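Local coordinates for protein sorbitol dehydrogenase (Gluconobacter oxydans, PDB 5ITG) that probably oxidises D-sorbitol to L-sorbose with an NADP-type cofactor, as a Rossmann-fold member of the mannitol dehydrogenase family, at residues E258-W263 with I358-N363; E291-R296 with M348-Y353; L298-V303 with V383-T388; K331-K336 with S400-G405. All blocks are in the same frame, centred on the assembly; numbering follows the deposited sequence.

Contact 1: residues E258-W263 with I358-N363; sequences EDFHQW and ISRFSN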
loop_
_atom_site.group_PDB
_atom_site.type_symbol
_atom_site.label_atom_id
_atom_site.label_comp_id
_atom_site.label_asym_id
_atom_site.label_seq_id
_atom_site.Cartn_x
_atom_site.Cartn_y
_atom_site.Cartn_z
ATOM N N GLU A 258 9.460 -8.239 1.516
ATOM C CA GLU A 258 9.709 -8.644 2.896
ATOM C C GLU A 258 8.907 -9.921 3.108
ATOM O O GLU A 258 7.928 -10.172 2.397
ATOM C CB GLU A 258 9.239 -7.555 3.875
ATOM C CG GLU A 258 7.737 -7.311 3.871
ATOM C CD GLU A 258 7.311 -6.210 4.832
ATOM O OE1 GLU A 258 7.961 -6.040 5.888
ATOM O OE2 GLU A 258 6.309 -5.523 4.540
ATOM N N ASP A 259 9.317 -10.737 4.069
ATOM C CA ASP A 259 8.595 -11.970 4.332
ATOM C C ASP A 259 7.187 -11.666 4.842
ATOM O O ASP A 259 6.251 -12.415 4.561
ATOM C CB ASP A 259 9.363 -12.840 5.340
ATOM C CG ASP A 259 9.496 -12.189 6.695
ATOM O OD1 ASP A 259 9.795 -10.980 6.752
ATOM O OD2 ASP A 259 9.317 -12.898 7.712
ATOM N N PHE A 260 7.035 -10.564 5.576
ATOM C CA PHE A 260 5.723 -10.173 6.103
ATOM C C PHE A 260 4.760 -9.844 4.973
ATOM O O PHE A 260 5.148 -9.260 3.966
ATOM C CB PHE A 260 5.823 -8.936 6.998
ATOM C CG PHE A 260 4.480 -8.420 7.460
ATOM C CD1 PHE A 260 3.896 -8.902 8.632
ATOM C CD2 PHE A 260 3.775 -7.489 6.694
ATOM C CE1 PHE A 260 2.629 -8.465 9.037
ATOM C CE2 PHE A 260 2.503 -7.045 7.093
ATOM C CZ PHE A 260 1.932 -7.537 8.265
ATOM N N HIS A 261 3.496 -10.204 5.154
ATOM C CA HIS A 261 2.483 -9.915 4.153
ATOM C C HIS A 261 1.118 -10.001 4.806
ATOM O O HIS A 261 0.896 -10.812 5.708
ATOM C CB HIS A 261 2.595 -10.892 2.972
ATOM C CG HIS A 261 2.515 -12.336 3.358
ATOM N ND1 HIS A 261 1.321 -13.021 3.444
ATOM C CD2 HIS A 261 3.482 -13.231 3.672
ATOM C CE1 HIS A 261 1.556 -14.274 3.787
ATOM N NE2 HIS A 261 2.859 -14.428 3.933
ATOM N N GLN A 262 0.208 -9.137 4.376
ATOM C CA GLN A 262 -1.126 -9.141 4.944
ATOM C C GLN A 262 -2.154 -8.680 3.937
ATOM O O GLN A 262 -1.893 -7.784 3.127
ATOM C CB GLN A 262 -1.184 -8.237 6.182
ATOM C CG GLN A 262 -2.577 -8.105 6.788
ATOM C CD GLN A 262 -2.545 -7.571 8.212
ATOM O OE1 GLN A 262 -1.726 -6.709 8.550
ATOM N NE2 GLN A 262 -3.449 -8.069 9.051
ATOM N N TRP A 263 -3.323 -9.302 3.989
ATOM C CA TRP A 263 -4.404 -8.932 3.098
ATOM C C TRP A 263 -5.727 -9.133 3.814
ATOM O O TRP A 263 -6.116 -10.258 4.111
ATOM C CB TRP A 263 -4.372 -9.775 1.825
ATOM C CG TRP A 263 -5.281 -9.264 0.739
ATOM C CD1 TRP A 263 -6.044 -8.134 0.768
ATOM C CD2 TRP A 263 -5.507 -9.867 -0.541
ATOM N NE1 TRP A 263 -6.738 -7.995 -0.416
ATOM C CE2 TRP A 263 -6.424 -9.047 -1.236
ATOM C CE3 TRP A 263 -5.024 -11.024 -1.169
ATOM C CZ2 TRP A 263 -6.865 -9.345 -2.527
ATOM C CZ3 TRP A 263 -5.464 -11.321 -2.454
ATOM C CH2 TRP A 263 -6.375 -10.484 -3.118
ATOM N N ILE A 358 7.601 -3.736 14.957
ATOM C CA ILE A 358 8.989 -3.646 15.401
ATOM C C ILE A 358 9.917 -4.497 14.526
ATOM O O ILE A 358 10.948 -4.024 14.054
ATOM C CB ILE A 358 9.119 -4.109 16.865
ATOM C CG1 ILE A 358 8.237 -3.240 17.765
ATOM C CG2 ILE A 358 10.579 -4.063 17.307
ATOM C CD1 ILE A 358 8.548 -1.775 17.684
ATOM N N SER A 359 9.538 -5.751 14.308
ATOM C CA SER A 359 10.336 -6.668 13.499
ATOM C C SER A 359 10.529 -6.175 12.068
ATOM O O SER A 359 11.629 -6.255 11.512
ATOM C CB SER A 359 9.679 -8.050 13.480
ATOM O OG SER A 359 10.394 -8.931 12.624
ATOM N N ARG A 360 9.459 -5.663 11.469
ATOM C CA ARG A 360 9.523 -5.171 10.105
ATOM C C ARG A 360 10.466 -3.993 9.970
ATOM O O ARG A 360 11.241 -3.924 9.010
ATOM C CB ARG A 360 8.124 -4.795 9.620
ATOM C CG ARG A 360 7.213 -6.004 9.482
ATOM C CD ARG A 360 5.806 -5.605 9.086
ATOM N NE ARG A 360 5.738 -5.044 7.737
ATOM C CZ ARG A 360 4.696 -4.352 7.279
ATOM N NH1 ARG A 360 3.648 -4.136 8.066
ATOM N NH2 ARG A 360 4.698 -3.880 6.036
ATOM N N PHE A 361 10.408 -3.069 10.927
ATOM C CA PHE A 361 11.275 -1.896 10.899
ATOM C C PHE A 361 12.745 -2.320 11.011
ATOM O O PHE A 361 13.637 -1.587 10.591
ATOM C CB PHE A 361 10.930 -0.925 12.047
ATOM C CG PHE A 361 9.589 -0.225 11.898
ATOM C CD1 PHE A 361 8.863 -0.294 10.711
ATOM C CD2 PHE A 361 9.070 0.524 12.955
ATOM C CE1 PHE A 361 7.632 0.378 10.577
ATOM C CE2 PHE A 361 7.842 1.201 12.834
ATOM C CZ PHE A 361 7.127 1.127 11.643
ATOM N N SER A 362 12.995 -3.498 11.581
ATOM C CA SER A 362 14.364 -4.001 11.721
ATOM C C SER A 362 14.867 -4.742 10.474
ATOM O O SER A 362 16.020 -5.184 10.441
ATOM C CB SER A 362 14.467 -4.950 12.915
ATOM O OG SER A 362 13.942 -6.231 12.581
ATOM N N ASN A 363 14.018 -4.883 9.453
ATOM C CA ASN A 363 14.416 -5.585 8.223
ATOM C C ASN A 363 15.380 -4.687 7.452
ATOM O O ASN A 363 14.954 -3.764 6.766
ATOM C CB ASN A 363 13.185 -5.893 7.349
ATOM C CG ASN A 363 13.467 -6.946 6.279
ATOM O OD1 ASN A 363 14.557 -6.989 5.702
ATOM N ND2 ASN A 363 12.475 -7.794 6.002
HETATM O O HOH W 1 9.919 -4.194 6.344
HETATM O O HOH W 2 9.976 -7.312 7.314
#
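Arg360 grips Glu258 side-on, one nitrogen to each carboxylate oxygen. Its NE donates to Glu258 OE1 at 3.1 Å, nearly straight at 164°, while NH2 reaches OE2 at 2.7 Å along a more bent line; both oxygens are met on their syn sides. A bend at chi3 of Arg360 (67°) swings NE round to face the Glu258 carboxylate. Phe260 lies under the same arginine, its ring 13° from parallel to the guanidinium. CD2 of Phe260 sits beneath the centre of the guanidinium, and Arg360 CD rests over the Phe260 ring face, toward its rim, 3.7 Å from the centroid, in a CH-pi contact. A long side chain with a flat charged end suits this place, pairing at its edge and stacking on its face. Two waters extend the polar set: one links Glu258 OE1 to Arg360 O, the other to Asn363 ND2. Farther out, Asp229 forms a second salt bridge with Arg360 NH1, Ile231 N donates to Glu258 OE2, and Thr87 O receives Asn363 ND2. This buried ion pair is an interdomain tie, from the end of strand 255-258 and its following loop in the Rossmann domain to the last turn of helix 350-361 in the C-terminal domain.

Contact 2: residues E291-R296 with M348-Y353; sequences EYVKIR and MTLEGY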
loop_
_atom_site.group_PDB
_atom_site.type_symbol
_atom_site.label_atom_id
_atom_site.label_comp_id
_atom_site.label_asym_id
_atom_site.label_seq_id
_atom_site.Cartn_x
_atom_site.Cartn_y
_atom_site.Cartn_z
ATOM N N GLU A 291 -7.996 -1.112 8.937
ATOM C CA GLU A 291 -7.314 0.052 8.357
ATOM C C GLU A 291 -6.760 0.939 9.468
ATOM O O GLU A 291 -5.648 1.473 9.354
ATOM C CB GLU A 291 -8.269 0.902 7.499
ATOM C CG GLU A 291 -8.764 0.240 6.219
ATOM C CD GLU A 291 -9.373 1.244 5.239
ATOM O OE1 GLU A 291 -10.111 2.148 5.688
ATOM O OE2 GLU A 291 -9.120 1.123 4.021
ATOM N N TYR A 292 -7.536 1.105 10.541
ATOM C CA TYR A 292 -7.093 1.939 11.640
ATOM C C TYR A 292 -6.000 1.313 12.485
ATOM O O TYR A 292 -5.216 2.030 13.090
ATOM C CB TYR A 292 -8.286 2.394 12.494
ATOM C CG TYR A 292 -8.999 3.550 11.813
ATOM C CD1 TYR A 292 -8.294 4.704 11.467
ATOM C CD2 TYR A 292 -10.337 3.456 11.430
ATOM C CE1 TYR A 292 -8.895 5.736 10.744
ATOM C CE2 TYR A 292 -10.954 4.489 10.701
ATOM C CZ TYR A 292 -10.216 5.623 10.359
ATOM O OH TYR A 292 -10.787 6.627 9.607
ATOM N N VAL A 293 -5.936 -0.015 12.529
ATOM C CA VAL A 293 -4.855 -0.666 13.267
ATOM C C VAL A 293 -3.558 -0.311 12.526
ATOM O O VAL A 293 -2.559 0.085 13.131
ATOM C CB VAL A 293 -4.990 -2.202 13.270
ATOM C CG1 VAL A 293 -3.693 -2.833 13.813
ATOM C CG2 VAL A 293 -6.178 -2.619 14.135
ATOM N N LYS A 294 -3.585 -0.446 11.205
ATOM C CA LYS A 294 -2.411 -0.141 10.389
ATOM C C LYS A 294 -2.035 1.333 10.507
ATOM O O LYS A 294 -0.862 1.682 10.699
ATOM C CB LYS A 294 -2.686 -0.494 8.934
ATOM C CG LYS A 294 -1.461 -0.416 8.040
ATOM C CD LYS A 294 -1.836 -0.744 6.610
ATOM C CE LYS A 294 -0.741 -0.355 5.652
ATOM N NZ LYS A 294 -1.232 -0.384 4.244
ATOM N N ILE A 295 -3.035 2.199 10.400
ATOM C CA ILE A 295 -2.803 3.638 10.497
ATOM C C ILE A 295 -2.263 4.075 11.865
ATOM O O ILE A 295 -1.255 4.787 11.956
ATOM C CB ILE A 295 -4.114 4.419 10.220
ATOM C CG1 ILE A 295 -4.481 4.306 8.737
ATOM C CG2 ILE A 295 -3.962 5.888 10.621
ATOM C CD1 ILE A 295 -5.863 4.841 8.430
ATOM N N ARG A 296 -2.921 3.622 12.930
ATOM C CA ARG A 296 -2.546 4.054 14.269
ATOM C C ARG A 296 -1.406 3.331 14.972
ATOM O O ARG A 296 -0.919 3.809 16.007
ATOM C CB ARG A 296 -3.794 4.069 15.160
ATOM C CG ARG A 296 -4.885 5.029 14.644
ATOM C CD ARG A 296 -6.094 5.037 15.568
ATOM N NE ARG A 296 -5.690 5.387 16.921
ATOM C CZ ARG A 296 -6.359 5.046 18.022
ATOM N NH1 ARG A 296 -7.487 4.336 17.940
ATOM N NH2 ARG A 296 -5.889 5.400 19.210
HETATM N N MSE A 348 -6.779 -11.871 16.065
HETATM C CA MSE A 348 -5.453 -11.253 16.115
HETATM C C MSE A 348 -5.309 -10.517 17.436
HETATM O O MSE A 348 -6.306 -10.228 18.104
HETATM C CB MSE A 348 -5.285 -10.240 14.977
HETATM C CG MSE A 348 -6.185 -8.996 15.088
HETATM SE SE MSE A 348 -5.677 -7.669 16.451
HETATM C CE MSE A 348 -4.264 -6.779 15.462
ATOM N N THR A 349 -4.074 -10.219 17.821
ATOM C CA THR A 349 -3.856 -9.462 19.044
ATOM C C THR A 349 -3.093 -8.206 18.643
ATOM O O THR A 349 -2.271 -8.230 17.717
ATOM C CB THR A 349 -3.038 -10.237 20.100
ATOM O OG1 THR A 349 -1.711 -10.455 19.619
ATOM C CG2 THR A 349 -3.694 -11.578 20.408
ATOM N N LEU A 350 -3.394 -7.104 19.317
ATOM C CA LEU A 350 -2.729 -5.847 19.022
ATOM C C LEU A 350 -1.259 -5.960 19.417
ATOM O O LEU A 350 -0.393 -5.325 18.811
ATOM C CB LEU A 350 -3.418 -4.706 19.777
ATOM C CG LEU A 350 -4.852 -4.454 19.287
ATOM C CD1 LEU A 350 -5.548 -3.425 20.163
ATOM C CD2 LEU A 350 -4.818 -3.987 17.844
ATOM N N GLU A 351 -0.981 -6.796 20.418
ATOM C CA GLU A 351 0.385 -6.993 20.883
ATOM C C GLU A 351 1.197 -7.736 19.839
ATOM O O GLU A 351 2.392 -7.487 19.682
ATOM C CB GLU A 351 0.399 -7.769 22.200
ATOM C CG GLU A 351 -0.349 -7.076 23.319
ATOM C CD GLU A 351 -1.687 -7.728 23.625
ATOM O OE1 GLU A 351 -2.635 -7.644 22.790
ATOM O OE2 GLU A 351 -1.778 -8.333 24.712
ATOM N N GLY A 352 0.542 -8.658 19.139
ATOM C CA GLY A 352 1.209 -9.409 18.091
ATOM C C GLY A 352 1.464 -8.469 16.925
ATOM O O GLY A 352 2.476 -8.575 16.235
ATOM N N TYR A 353 0.541 -7.541 16.695
ATOM C CA TYR A 353 0.719 -6.590 15.610
ATOM C C TYR A 353 1.908 -5.701 15.955
ATOM O O TYR A 353 2.752 -5.411 15.108
ATOM C CB TYR A 353 -0.520 -5.718 15.418
ATOM C CG TYR A 353 -0.469 -4.947 14.106
ATOM C CD1 TYR A 353 -0.764 -5.573 12.898
ATOM C CD2 TYR A 353 -0.066 -3.616 14.075
ATOM C CE1 TYR A 353 -0.654 -4.885 11.677
ATOM C CE2 TYR A 353 0.048 -2.919 12.874
ATOM C CZ TYR A 353 -0.246 -3.558 11.682
ATOM O OH TYR A 353 -0.128 -2.862 10.503
#
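Val293 and Tyr353 join two helices of the C-terminal domain, with helix 288-312 packing against the first turn of helix 350-361. The main interaction is CH-pi: Val293 CG1 stands over the centre of the Tyr353 ring, 3.7 Å from its centroid and 11° off the normal. Tyr353 CG lies anti to the backbone N (chi1 -167°), which carries the ring out toward helix 288-312 to meet the valine. Apolar contacts continue around the valine, whose branching at CB serves two directions: CG2 meets Leu350 CD2 at 4.2 Å, and CG1 also faces the methyl CE of Met348, present here as selenomethionine. An alanine in place of Tyr353 would probably leave Val293 CG1 without its aromatic partner and open a gap between the helices. Thr349 is the N-cap of helix 350-361, its OG1 accepting from Gly352 N at 2.9 Å, and the long Lys294 chain carries NZ away to Val228 O. Its aliphatic root stays behind in the contact, with Lys294 CG 3.7 Å from Tyr353 OH.

Contact 3: residues L298-V303 with V383-T388; sequences LNAGHV and VFWTET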
loop_
_atom_site.group_PDB
_atom_site.type_symbol
_atom_site.label_atom_id
_atom_site.label_comp_id
_atom_site.label_asym_id
_atom_site.label_seq_id
_atom_site.Cartn_x
_atom_site.Cartn_y
_atom_site.Cartn_z
ATOM N N LEU A 298 1.152 0.960 12.814
ATOM C CA LEU A 298 2.275 0.891 11.875
ATOM C C LEU A 298 2.717 2.271 11.387
ATOM O O LEU A 298 3.879 2.653 11.554
ATOM C CB LEU A 298 1.935 0.012 10.662
ATOM C CG LEU A 298 3.062 -0.116 9.619
ATOM C CD1 LEU A 298 4.162 -0.993 10.164
ATOM C CD2 LEU A 298 2.526 -0.705 8.326
ATOM N N ASN A 299 1.789 3.019 10.789
ATOM C CA ASN A 299 2.101 4.351 10.271
ATOM C C ASN A 299 2.463 5.326 11.393
ATOM O O ASN A 299 3.449 6.065 11.297
ATOM C CB ASN A 299 0.913 4.891 9.453
ATOM C CG ASN A 299 0.527 3.972 8.302
ATOM O OD1 ASN A 299 1.374 3.284 7.722
ATOM N ND2 ASN A 299 -0.750 3.969 7.954
ATOM N N ALA A 300 1.658 5.330 12.453
ATOM C CA ALA A 300 1.903 6.190 13.602
ATOM C C ALA A 300 3.246 5.835 14.234
ATOM O O ALA A 300 3.993 6.717 14.663
ATOM C CB ALA A 300 0.783 6.014 14.645
ATOM N N GLY A 301 3.528 4.535 14.311
ATOM C CA GLY A 301 4.781 4.083 14.905
ATOM C C GLY A 301 5.976 4.474 14.058
ATOM O O GLY A 301 7.048 4.783 14.579
ATOM N N HIS A 302 5.791 4.456 12.743
ATOM C CA HIS A 302 6.862 4.811 11.825
ATOM C C HIS A 302 7.345 6.239 12.099
ATOM O O HIS A 302 8.546 6.476 12.193
ATOM C CB HIS A 302 6.377 4.673 10.376
ATOM C CG HIS A 302 7.329 3.925 9.493
ATOM N ND1 HIS A 302 6.943 3.355 8.300
ATOM C CD2 HIS A 302 8.643 3.634 9.643
ATOM C CE1 HIS A 302 7.978 2.742 7.753
ATOM N NE2 HIS A 302 9.023 2.895 8.549
ATOM N N VAL A 303 6.425 7.189 12.253
ATOM C CA VAL A 303 6.857 8.556 12.516
ATOM C C VAL A 303 7.286 8.787 13.959
ATOM O O VAL A 303 8.133 9.642 14.215
ATOM C CB VAL A 303 5.795 9.605 12.121
ATOM C CG1 VAL A 303 5.691 9.670 10.599
ATOM C CG2 VAL A 303 4.455 9.276 12.742
ATOM N N VAL A 383 -3.237 12.379 9.929
ATOM C CA VAL A 383 -3.882 11.086 9.736
ATOM C C VAL A 383 -3.509 10.000 10.749
ATOM O O VAL A 383 -4.389 9.319 11.277
ATOM C CB VAL A 383 -3.630 10.556 8.306
ATOM C CG1 VAL A 383 -4.330 9.206 8.111
ATOM C CG2 VAL A 383 -4.155 11.573 7.276
ATOM N N PHE A 384 -2.222 9.850 11.047
ATOM C CA PHE A 384 -1.788 8.785 11.962
ATOM C C PHE A 384 -1.915 9.019 13.463
ATOM O O PHE A 384 -2.097 8.062 14.223
ATOM C CB PHE A 384 -0.316 8.403 11.705
ATOM C CG PHE A 384 0.063 8.301 10.250
ATOM C CD1 PHE A 384 -0.869 7.955 9.280
ATOM C CD2 PHE A 384 1.383 8.494 9.864
ATOM C CE1 PHE A 384 -0.485 7.806 7.955
ATOM C CE2 PHE A 384 1.774 8.345 8.542
ATOM C CZ PHE A 384 0.842 8.001 7.586
ATOM N N TRP A 385 -1.806 10.271 13.906
ATOM C CA TRP A 385 -1.827 10.556 15.341
ATOM C C TRP A 385 -3.085 11.161 15.971
ATOM O O TRP A 385 -3.286 11.027 17.178
ATOM C CB TRP A 385 -0.657 11.485 15.695
ATOM C CG TRP A 385 0.731 10.874 15.669
ATOM C CD1 TRP A 385 1.075 9.600 15.327
ATOM C CD2 TRP A 385 1.950 11.537 16.029
ATOM N NE1 TRP A 385 2.438 9.421 15.458
ATOM C CE2 TRP A 385 2.998 10.597 15.885
ATOM C CE3 TRP A 385 2.257 12.835 16.463
ATOM C CZ2 TRP A 385 4.332 10.915 16.160
ATOM C CZ3 TRP A 385 3.584 13.154 16.741
ATOM C CH2 TRP A 385 4.606 12.196 16.588
ATOM N N THR A 386 -3.924 11.814 15.177
ATOM C CA THR A 386 -5.106 12.484 15.726
ATOM C C THR A 386 -6.007 11.675 16.664
ATOM O O THR A 386 -6.331 12.138 17.758
ATOM C CB THR A 386 -5.962 13.094 14.592
ATOM O OG1 THR A 386 -5.197 14.106 13.922
ATOM C CG2 THR A 386 -7.238 13.730 15.156
ATOM N N GLU A 387 -6.427 10.484 16.257
ATOM C CA GLU A 387 -7.301 9.691 17.125
ATOM C C GLU A 387 -6.646 9.406 18.483
ATOM O O GLU A 387 -7.277 9.557 19.532
ATOM C CB GLU A 387 -7.687 8.379 16.439
ATOM C CG GLU A 387 -8.575 7.440 17.275
ATOM C CD GLU A 387 -9.948 8.014 17.581
ATOM O OE1 GLU A 387 -10.627 8.472 16.639
ATOM O OE2 GLU A 387 -10.356 7.989 18.765
ATOM N N THR A 388 -5.377 9.010 18.468
ATOM C CA THR A 388 -4.668 8.715 19.714
ATOM C C THR A 388 -4.596 9.933 20.639
ATOM O O THR A 388 -4.774 9.812 21.856
ATOM C CB THR A 388 -3.264 8.165 19.421
ATOM O OG1 THR A 388 -3.398 6.847 18.870
ATOM C CG2 THR A 388 -2.415 8.098 20.693
#
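Phe384 and Trp385 both hold CG anti to their carbonyl carbons, which brings two consecutive rings of helix 377-394 against helix 288-312; for Phe384 chi1 is -42°. The two helices cross steeply in the C-terminal domain, with N-to-C directions 103° apart and segment axes approaching to 8.6 Å. Ala300 is at the closest point, its CA 4.8 Å from that of Phe384, and its small side chain suits so near a backbone: CB touches Phe384 O as well as Trp385 CD1. Beside it, Asn299 meets Phe384 chiefly through its methylene, CB standing over the ring centre, 3.3 Å from the centroid, a tight CH-pi contact. A turn farther on, Val303 sends CG2 toward both aromatics, near the plane of Phe384 at its edge and 3.4 Å from Trp385 NE1. That indole nitrogen gives this apolar surface its polar link, which the phenyl ring of Phe384 could not supply: Trp385 NE1 donates to Ala300 O at 3.2 Å, almost straight at 175°, with the acceptor in the indole plane.

Contact 4: residues K331-K336 with S400-G405; sequences KNYLNK and SRIAFG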
loop_
_atom_site.group_PDB
_atom_site.type_symbol
_atom_site.label_atom_id
_atom_site.label_comp_id
_atom_site.label_asym_id
_atom_site.label_seq_id
_atom_site.Cartn_x
_atom_site.Cartn_y
_atom_site.Cartn_z
ATOM N N LYS A 331 7.823 1.308 21.802
ATOM C CA LYS A 331 7.047 0.255 22.457
ATOM C C LYS A 331 6.129 0.829 23.528
ATOM O O LYS A 331 4.985 0.388 23.684
ATOM C CB LYS A 331 7.969 -0.783 23.106
ATOM C CG LYS A 331 8.743 -1.660 22.140
ATOM C CD LYS A 331 9.680 -2.558 22.929
ATOM C CE LYS A 331 10.515 -3.439 22.027
ATOM N NZ LYS A 331 11.426 -4.291 22.841
ATOM N N ASN A 332 6.625 1.809 24.269
ATOM C CA ASN A 332 5.827 2.425 25.329
ATOM C C ASN A 332 4.641 3.195 24.751
ATOM O O ASN A 332 3.553 3.192 25.331
ATOM C CB ASN A 332 6.691 3.355 26.193
ATOM C CG ASN A 332 7.757 2.596 26.977
ATOM O OD1 ASN A 332 7.641 1.385 27.196
ATOM N ND2 ASN A 332 8.789 3.309 27.420
ATOM N N TYR A 333 4.862 3.872 23.628
ATOM C CA TYR A 333 3.791 4.617 22.952
ATOM C C TYR A 333 2.719 3.617 22.490
ATOM O O TYR A 333 1.535 3.791 22.763
ATOM C CB TYR A 333 4.369 5.366 21.743
ATOM C CG TYR A 333 3.348 6.005 20.807
ATOM C CD1 TYR A 333 2.514 7.034 21.243
ATOM C CD2 TYR A 333 3.249 5.597 19.473
ATOM C CE1 TYR A 333 1.596 7.651 20.364
ATOM C CE2 TYR A 333 2.335 6.208 18.590
ATOM C CZ TYR A 333 1.517 7.233 19.045
ATOM O OH TYR A 333 0.623 7.842 18.179
ATOM N N LEU A 334 3.138 2.570 21.785
ATOM C CA LEU A 334 2.192 1.572 21.317
ATOM C C LEU A 334 1.461 0.865 22.461
ATOM O O LEU A 334 0.241 0.710 22.413
ATOM C CB LEU A 334 2.899 0.549 20.433
ATOM C CG LEU A 334 3.435 1.127 19.120
ATOM C CD1 LEU A 334 4.194 0.040 18.381
ATOM C CD2 LEU A 334 2.282 1.650 18.255
ATOM N N ASN A 335 2.194 0.459 23.494
ATOM C CA ASN A 335 1.581 -0.240 24.636
ATOM C C ASN A 335 0.693 0.608 25.532
ATOM O O ASN A 335 -0.397 0.188 25.926
ATOM C CB ASN A 335 2.650 -0.868 25.531
ATOM C CG ASN A 335 3.327 -2.052 24.889
ATOM O OD1 ASN A 335 2.704 -2.804 24.143
ATOM N ND2 ASN A 335 4.602 -2.238 25.194
ATOM N N LYS A 336 1.162 1.804 25.853
ATOM C CA LYS A 336 0.436 2.676 26.769
ATOM C C LYS A 336 -0.545 3.685 26.187
ATOM O O LYS A 336 -1.527 4.040 26.845
ATOM C CB LYS A 336 1.444 3.423 27.641
ATOM C CG LYS A 336 2.481 2.516 28.284
ATOM C CD LYS A 336 1.839 1.449 29.161
ATOM C CE LYS A 336 2.873 0.422 29.619
ATOM N NZ LYS A 336 2.247 -0.731 30.344
ATOM N N SER A 400 2.372 12.406 28.395
ATOM C CA SER A 400 3.828 12.428 28.291
ATOM C C SER A 400 4.431 11.986 26.966
ATOM O O SER A 400 5.158 12.751 26.338
ATOM C CB SER A 400 4.445 11.593 29.418
ATOM O OG SER A 400 4.139 12.166 30.676
ATOM N N ARG A 401 4.142 10.757 26.539
ATOM C CA ARG A 401 4.700 10.239 25.288
ATOM C C ARG A 401 4.092 10.898 24.058
ATOM O O ARG A 401 4.765 11.077 23.041
ATOM C CB ARG A 401 4.516 8.722 25.212
ATOM C CG ARG A 401 5.318 7.950 26.261
ATOM C CD ARG A 401 4.772 6.540 26.423
ATOM N NE ARG A 401 3.374 6.568 26.847
ATOM C CZ ARG A 401 2.967 6.757 28.099
ATOM N NH1 ARG A 401 3.854 6.925 29.072
ATOM N NH2 ARG A 401 1.672 6.802 28.379
ATOM N N ILE A 402 2.816 11.252 24.151
ATOM C CA ILE A 402 2.134 11.912 23.051
ATOM C C ILE A 402 2.785 13.281 22.839
ATOM O O ILE A 402 3.039 13.698 21.697
ATOM C CB ILE A 402 0.618 12.056 23.366
ATOM C CG1 ILE A 402 -0.048 10.678 23.237
ATOM C CG2 ILE A 402 -0.045 13.066 22.418
ATOM C CD1 ILE A 402 -1.458 10.610 23.773
ATOM N N ALA A 403 3.081 13.964 23.939
ATOM C CA ALA A 403 3.711 15.281 23.859
ATOM C C ALA A 403 5.132 15.167 23.323
ATOM O O ALA A 403 5.613 16.053 22.614
ATOM C CB ALA A 403 3.714 15.945 25.229
ATOM N N PHE A 404 5.804 14.072 23.667
ATOM C CA PHE A 404 7.166 13.840 23.201
ATOM C C PHE A 404 7.183 13.698 21.678
ATOM O O PHE A 404 8.073 14.218 21.000
ATOM C CB PHE A 404 7.749 12.570 23.834
ATOM C CG PHE A 404 9.073 12.166 23.251
ATOM C CD1 PHE A 404 10.232 12.865 23.574
ATOM C CD2 PHE A 404 9.146 11.145 22.306
ATOM C CE1 PHE A 404 11.448 12.560 22.960
ATOM C CE2 PHE A 404 10.353 10.832 21.684
ATOM C CZ PHE A 404 11.508 11.545 22.012
ATOM N N GLY A 405 6.202 12.984 21.136
ATOM C CA GLY A 405 6.156 12.818 19.694
ATOM C C GLY A 405 6.003 14.162 19.008
ATOM O O GLY A 405 6.671 14.453 18.007
#
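Arg401 packs on Asn332 and Lys336 in a partly buried helix-helix contact of the C-terminal domain, where helix 324-338 meets the first turns of helix 400-412. The segment axes come within 10.1 Å and their N-to-C directions differ by 131°, so the helices cross at a slant, nearer antiparallel than parallel. Arginine suits the place because its methylenes pack while its charged end reaches beyond them. Its CD lies 3.7 Å from Asn332 CB, and the bend at chi3 (-60°) turns NE out of the line of the chain. The guanidinium presents a face to the aliphatic part of Lys336, with Lys336 CB 3.5 Å from Arg401 NH2. The lysine chain leads NZ away from the guanidinium, which probably eases the repulsion between the two positive groups and leaves carbon to do the packing. The charge of Arg401 is answered from outside the two segments, by Asp337 at NE and by Asp398 at NH1. An alanine here would probably leave both aspartates without their cationic mate and the base of Lys336 uncovered. On the inner side, Ile402 CG1 approaches the edge of the Tyr333 ring, 4.5 Å from CE1, a loose apolar touch. Helix 377-394 lies against this inner side, since Tyr333 and Ile402 both reach its Thr388, while helix 461-477 packs on Ser400 and Ala403.

In the fold
Contacts 1 to 4 lead from the domain boundary into the helical C-terminal domain. Contact 1 alone bridges the Rossmann and C-terminal domains; its centre is about 13 Å from that of contact 2, and both use helix 350-361. It also touches contact 3, where Phe361 packs on His302. Contact 2 shares helix 288-312 with contact 3, whose centre is about 11 Å away. The centre of contact 4 is about 11 Å from that of contact 3, which it touches through Tyr333 and Trp385, and about 16 Å from that of contact 2. First segments follow in numerical order, but contact 2 closes before contact 1. These interleaved closures knit the helices into one body.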